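Local coordinates for trehalose operon transcriptional repressor (Bacillus subtilis, PDB 2OGG), which represses transcription of the trePA operon and binds trehalose-6-phosphate, the part given here being its effector-binding domain, at the interface of chains A and B. Coordinates in Å, arbitrary orientation; residue numbers count along the deposited sequence, not the author numbering. Chains: chain A/B, Trehalose operon transcriptional repressor.

Contact 1: the interface of chains A and B. Residues chain A 84, 87-90; chain B 149-151.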
loop_
_atom_site.group_PDB
_atom_site.type_symbol
_atom_site.label_atom_id
_atom_site.label_comp_id
_atom_site.label_asym_id
_atom_site.label_seq_id
_atom_site.Cartn_x
_atom_site.Cartn_y
_atom_site.Cartn_z
ATOM N N GLY A 84 14.186 -2.207 12.627
ATOM C CA GLY A 84 13.076 -2.364 11.703
ATOM C C GLY A 84 11.705 -2.218 12.341
ATOM O O GLY A 84 10.727 -1.958 11.662
ATOM N N ILE A 87 10.678 1.521 12.469
ATOM C CA ILE A 87 10.430 2.173 11.191
ATOM C C ILE A 87 8.959 2.104 10.807
ATOM O O ILE A 87 8.358 1.025 10.779
ATOM C CB ILE A 87 11.277 1.569 10.072
ATOM C CG1 ILE A 87 12.757 1.619 10.467
ATOM C CG2 ILE A 87 11.029 2.339 8.761
ATOM C CD1 ILE A 87 13.716 1.364 9.308
ATOM N N SER A 88 8.377 3.253 10.504
ATOM C CA SER A 88 6.935 3.335 10.348
ATOM C C SER A 88 6.473 3.371 8.898
ATOM O O SER A 88 5.674 2.546 8.457
ATOM C CB SER A 88 6.398 4.545 11.094
ATOM O OG SER A 88 4.986 4.532 11.049
ATOM N N TYR A 89 6.861 4.418 8.194
ATOM C CA TYR A 89 6.481 4.558 6.800
ATOM C C TYR A 89 7.617 5.184 6.055
ATOM O O TYR A 89 8.468 5.845 6.653
ATOM C CB TYR A 89 5.220 5.423 6.649
ATOM C CG TYR A 89 5.353 6.850 7.153
ATOM C CD1 TYR A 89 5.249 7.130 8.514
ATOM C CD2 TYR A 89 5.376 7.930 6.259
ATOM C CE1 TYR A 89 5.237 8.454 8.996
ATOM C CE2 TYR A 89 5.356 9.266 6.720
ATOM C CZ TYR A 89 5.299 9.522 8.098
ATOM O OH TYR A 89 5.288 10.820 8.595
ATOM N N ALA A 90 7.614 4.980 4.743
ATOM C CA ALA A 90 8.530 5.670 3.842
ATOM C C ALA A 90 7.734 6.419 2.787
ATOM O O ALA A 90 6.679 5.971 2.325
ATOM C CB ALA A 90 9.455 4.690 3.179
ATOM N N ARG B 149 4.819 1.678 3.421
ATOM C CA ARG B 149 4.551 1.640 4.860
ATOM C C ARG B 149 5.335 0.425 5.341
ATOM O O ARG B 149 5.333 -0.616 4.680
ATOM C CB ARG B 149 3.060 1.453 5.150
ATOM C CG ARG B 149 2.633 1.900 6.551
ATOM C CD ARG B 149 2.445 3.417 6.610
ATOM N NE ARG B 149 1.550 3.857 7.685
ATOM C CZ ARG B 149 1.206 3.122 8.742
ATOM N NH1 ARG B 149 1.773 1.940 8.952
ATOM N NH2 ARG B 149 0.374 3.619 9.649
ATOM N N ARG B 150 6.041 0.576 6.453
ATOM C CA ARG B 150 7.070 -0.380 6.838
ATOM C C ARG B 150 6.758 -1.058 8.179
ATOM O O ARG B 150 5.709 -0.809 8.767
ATOM C CB ARG B 150 8.414 0.350 6.905
ATOM C CG ARG B 150 8.743 1.174 5.654
ATOM C CD ARG B 150 9.643 0.399 4.693
ATOM N NE ARG B 150 10.995 0.212 5.234
ATOM C CZ ARG B 150 12.085 0.807 4.758
ATOM N NH1 ARG B 150 12.019 1.515 3.638
ATOM N NH2 ARG B 150 13.262 0.590 5.332
ATOM N N GLY B 151 7.680 -1.879 8.681
ATOM C CA GLY B 151 7.479 -2.558 9.961
ATOM C C GLY B 151 6.700 -3.845 9.795
ATOM O O GLY B 151 6.320 -4.212 8.678
#
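B:Arg150 and A:Ser88 meet through their backbones where the C-terminal tail of chain B runs along the start of strand 87-98 of chain A. Both chains are the effector-binding UTRA domain of a GntR-family repressor, and the tail is an extended loop that reaches across to the partner. Polar contact is made by a backbone hydrogen bond: B:Arg150 N gives its hydrogen to A:Ser88 O at 2.8 Å. The bond is nearly straight at the hydrogen, 166°, but the donor stands above the carbonyl plane, 44° out of it, and so misses the lone-pair directions. A:Ile87 O lies farther from the tail, 3.6 Å from B:Gly151 N, and adds only a loose polar approach.

The apolar contacts fall to either side of this bond. On one side A:Ile87 and B:Arg150 run side by side and point the same way. The gamma-methyl CG2 of A:Ile87, anti to the backbone N, rests 3.8 Å from CB of B:Arg150 and also touches CG. The arginine chain then bends at chi2 (-97°) and again at chi3, which carries its guanidinium between two aliphatic groups: NH2 comes to 4.1 Å from the delta-methyl CD1 of A:Ile87, and NH1 to the same distance from the methyl CB of A:Ala90. These are van der Waals approaches by the nitrogens and not hydrogen bonds.

On the other side B:Arg149 lays its methylene stem against A:Tyr89. Its CD is 3.4 Å from CB of the tyrosine, so the contact is with the root of that side chain and not with the ring. CG of the same arginine passes 3.6 Å from A:Ser88 O, the carbonyl that accepts the tail's hydrogen bond. Beside A:Tyr89, the hydroxyl OG of A:Ser88 lies at the ring edge, in its plane, within chain A.

Contact 2: the interface of chains A and B. Residues chain A 146-150; chain B 89-91.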
loop_
_atom_site.group_PDB
_atom_site.type_symbol
_atom_site.label_atom_id
_atom_site.label_comp_id
_atom_site.label_asym_id
_atom_site.label_seq_id
_atom_site.Cartn_x
_atom_site.Cartn_y
_atom_site.Cartn_z
ATOM N N ASP A 146 4.724 -1.923 -8.645
ATOM C CA ASP A 146 3.993 -1.826 -7.389
ATOM C C ASP A 146 2.506 -2.098 -7.524
ATOM O O ASP A 146 2.057 -2.660 -8.518
ATOM C CB ASP A 146 4.212 -0.467 -6.729
ATOM C CG ASP A 146 4.099 -0.531 -5.210
ATOM O OD1 ASP A 146 4.624 0.427 -4.523
ATOM O OD2 ASP A 146 3.551 -1.561 -4.694
ATOM N N PHE A 147 1.868 -2.066 -6.366
ATOM C CA PHE A 147 0.428 -1.908 -6.239
ATOM C C PHE A 147 0.379 -0.711 -5.290
ATOM O O PHE A 147 1.437 -0.292 -4.806
ATOM C CB PHE A 147 -0.173 -3.143 -5.563
ATOM C CG PHE A 147 0.452 -4.433 -5.995
ATOM C CD1 PHE A 147 1.617 -4.879 -5.407
ATOM C CD2 PHE A 147 -0.194 -5.258 -6.888
ATOM C CE1 PHE A 147 2.182 -6.086 -5.779
ATOM C CE2 PHE A 147 0.356 -6.471 -7.273
ATOM C CZ PHE A 147 1.557 -6.879 -6.726
ATOM N N ALA A 148 -0.765 -0.050 -5.122
ATOM C CA ALA A 148 -1.996 -0.302 -5.844
ATOM C C ALA A 148 -2.838 -1.461 -5.294
ATOM O O ALA A 148 -2.366 -2.601 -5.195
ATOM C CB ALA A 148 -1.740 -0.427 -7.343
ATOM N N ARG A 149 -3.911 -1.067 -4.616
ATOM C CA ARG A 149 -5.016 -1.953 -4.248
ATOM C C ARG A 149 -6.219 -1.020 -4.178
ATOM O O ARG A 149 -6.113 0.091 -3.654
ATOM C CB ARG A 149 -4.780 -2.611 -2.887
ATOM C CG ARG A 149 -5.589 -3.891 -2.660
ATOM C CD ARG A 149 -4.927 -5.089 -3.344
ATOM N NE ARG A 149 -5.296 -6.380 -2.755
ATOM C CZ ARG A 149 -6.352 -6.588 -1.969
ATOM N NH1 ARG A 149 -7.236 -5.619 -1.762
ATOM N NH2 ARG A 149 -6.581 -7.800 -1.479
ATOM N N ARG A 150 -7.337 -1.449 -4.747
ATOM C CA ARG A 150 -8.442 -0.545 -5.032
ATOM C C ARG A 150 -9.720 -0.937 -4.280
ATOM O O ARG A 150 -9.711 -1.886 -3.500
ATOM C CB ARG A 150 -8.689 -0.535 -6.543
ATOM C CG ARG A 150 -7.429 -0.289 -7.383
ATOM C CD ARG A 150 -7.298 1.181 -7.779
ATOM N NE ARG A 150 -8.328 1.584 -8.745
ATOM C CZ ARG A 150 -8.088 1.885 -10.019
ATOM N NH1 ARG A 150 -6.839 1.974 -10.456
ATOM N NH2 ARG A 150 -9.092 2.219 -10.820
ATOM N N TYR B 89 -7.456 -4.818 -7.412
ATOM C CA TYR B 89 -6.103 -4.304 -7.296
ATOM C C TYR B 89 -5.646 -3.856 -8.648
ATOM O O TYR B 89 -6.177 -4.302 -9.667
ATOM C CB TYR B 89 -5.143 -5.371 -6.750
ATOM C CG TYR B 89 -5.006 -6.616 -7.610
ATOM C CD1 TYR B 89 -5.974 -7.618 -7.561
ATOM C CD2 TYR B 89 -3.820 -6.882 -8.308
ATOM C CE1 TYR B 89 -5.807 -8.838 -8.246
ATOM C CE2 TYR B 89 -3.628 -8.102 -8.994
ATOM C CZ TYR B 89 -4.637 -9.075 -8.969
ATOM O OH TYR B 89 -4.495 -10.286 -9.639
ATOM N N ALA B 90 -4.647 -2.982 -8.648
ATOM C CA ALA B 90 -3.952 -2.587 -9.867
ATOM C C ALA B 90 -2.467 -2.871 -9.719
ATOM O O ALA B 90 -1.883 -2.740 -8.638
ATOM C CB ALA B 90 -4.163 -1.126 -10.144
ATOM N N GLN B 91 -1.821 -3.105 -10.844
ATOM C CA GLN B 91 -0.411 -3.290 -10.834
ATOM C C GLN B 91 0.219 -2.281 -11.797
ATOM O O GLN B 91 -0.176 -2.181 -12.962
ATOM C CB GLN B 91 -0.097 -4.698 -11.240
ATOM C CG GLN B 91 1.379 -4.886 -11.476
ATOM C CD GLN B 91 1.717 -6.321 -11.749
ATOM O OE1 GLN B 91 0.968 -7.227 -11.343
ATOM N NE2 GLN B 91 2.801 -6.549 -12.503
#
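A:Phe147 and A:Ala148 lie against the backbone of B:Ala90 where the tail of chain A leaves strand 143-146 and follows strand 87-98 of the partner UTRA domain. B:Ala90, with 55 Å² hidden, is the middle of the patch. Its methyl CB faces the methyl of A:Ala148 at 3.8 Å. The modelled approach of the A:Ala148 methyl to B:Ala90 O is too short to trust. A cis peptide is modelled before A:Ala148 and probably helps redirect the tail here.

A:Phe147, with 49 Å² hidden, approaches the same carbonyl with its stem and the ring carbon CD2: CB and CD2 are each 3.5 Å from B:Ala90 O. The phenyl ring runs alongside the side chain of B:Gln91, both pointing the same way, with the ring turned 69° from the amide plane. B:Gln91 has CG anti to the backbone N and is extended beyond it, which brings its amide oxygen OE1 to 4.2 Å from CE2 of A:Phe147, a distant approach, well out of the ring plane. Nearer its root, CG of B:Gln91 passes 3.8 Å from A:Asp146 O.

B:Tyr89 hides 39 Å² at the opposite end. Its CG sits between the backbone N and the carbonyl carbon (chi1 61°), which sets the phenol beside A:Arg149. Ring and guanidinium cross obliquely, their planes 39° apart, without a stack.

No nitrogen or oxygen of one chain comes within bonding reach of the other here, so among the residues of this patch the contact is one of van der Waals packing. It seats the start of the reaching tail on the neighbouring domain and probably helps join two subunits of the dimer of dimers.

Contact 1 and contact 2 lie about 19 Å apart, measured between the centres of their C-alpha atoms, and sit on opposite sides of the two-fold axis of the A-B interface. Each pairs the beginning of strand 87-98 of one subunit with the C-terminal tail of the other, the chains being exchanged. Residues 89, 90, 149 and 150 occur in both: contact 2 takes in the tail as it leaves strand 143-146, contact 1 residues close to its end. Together they show a reciprocal exchange of tails, which probably helps each effector-binding domain hold its partner.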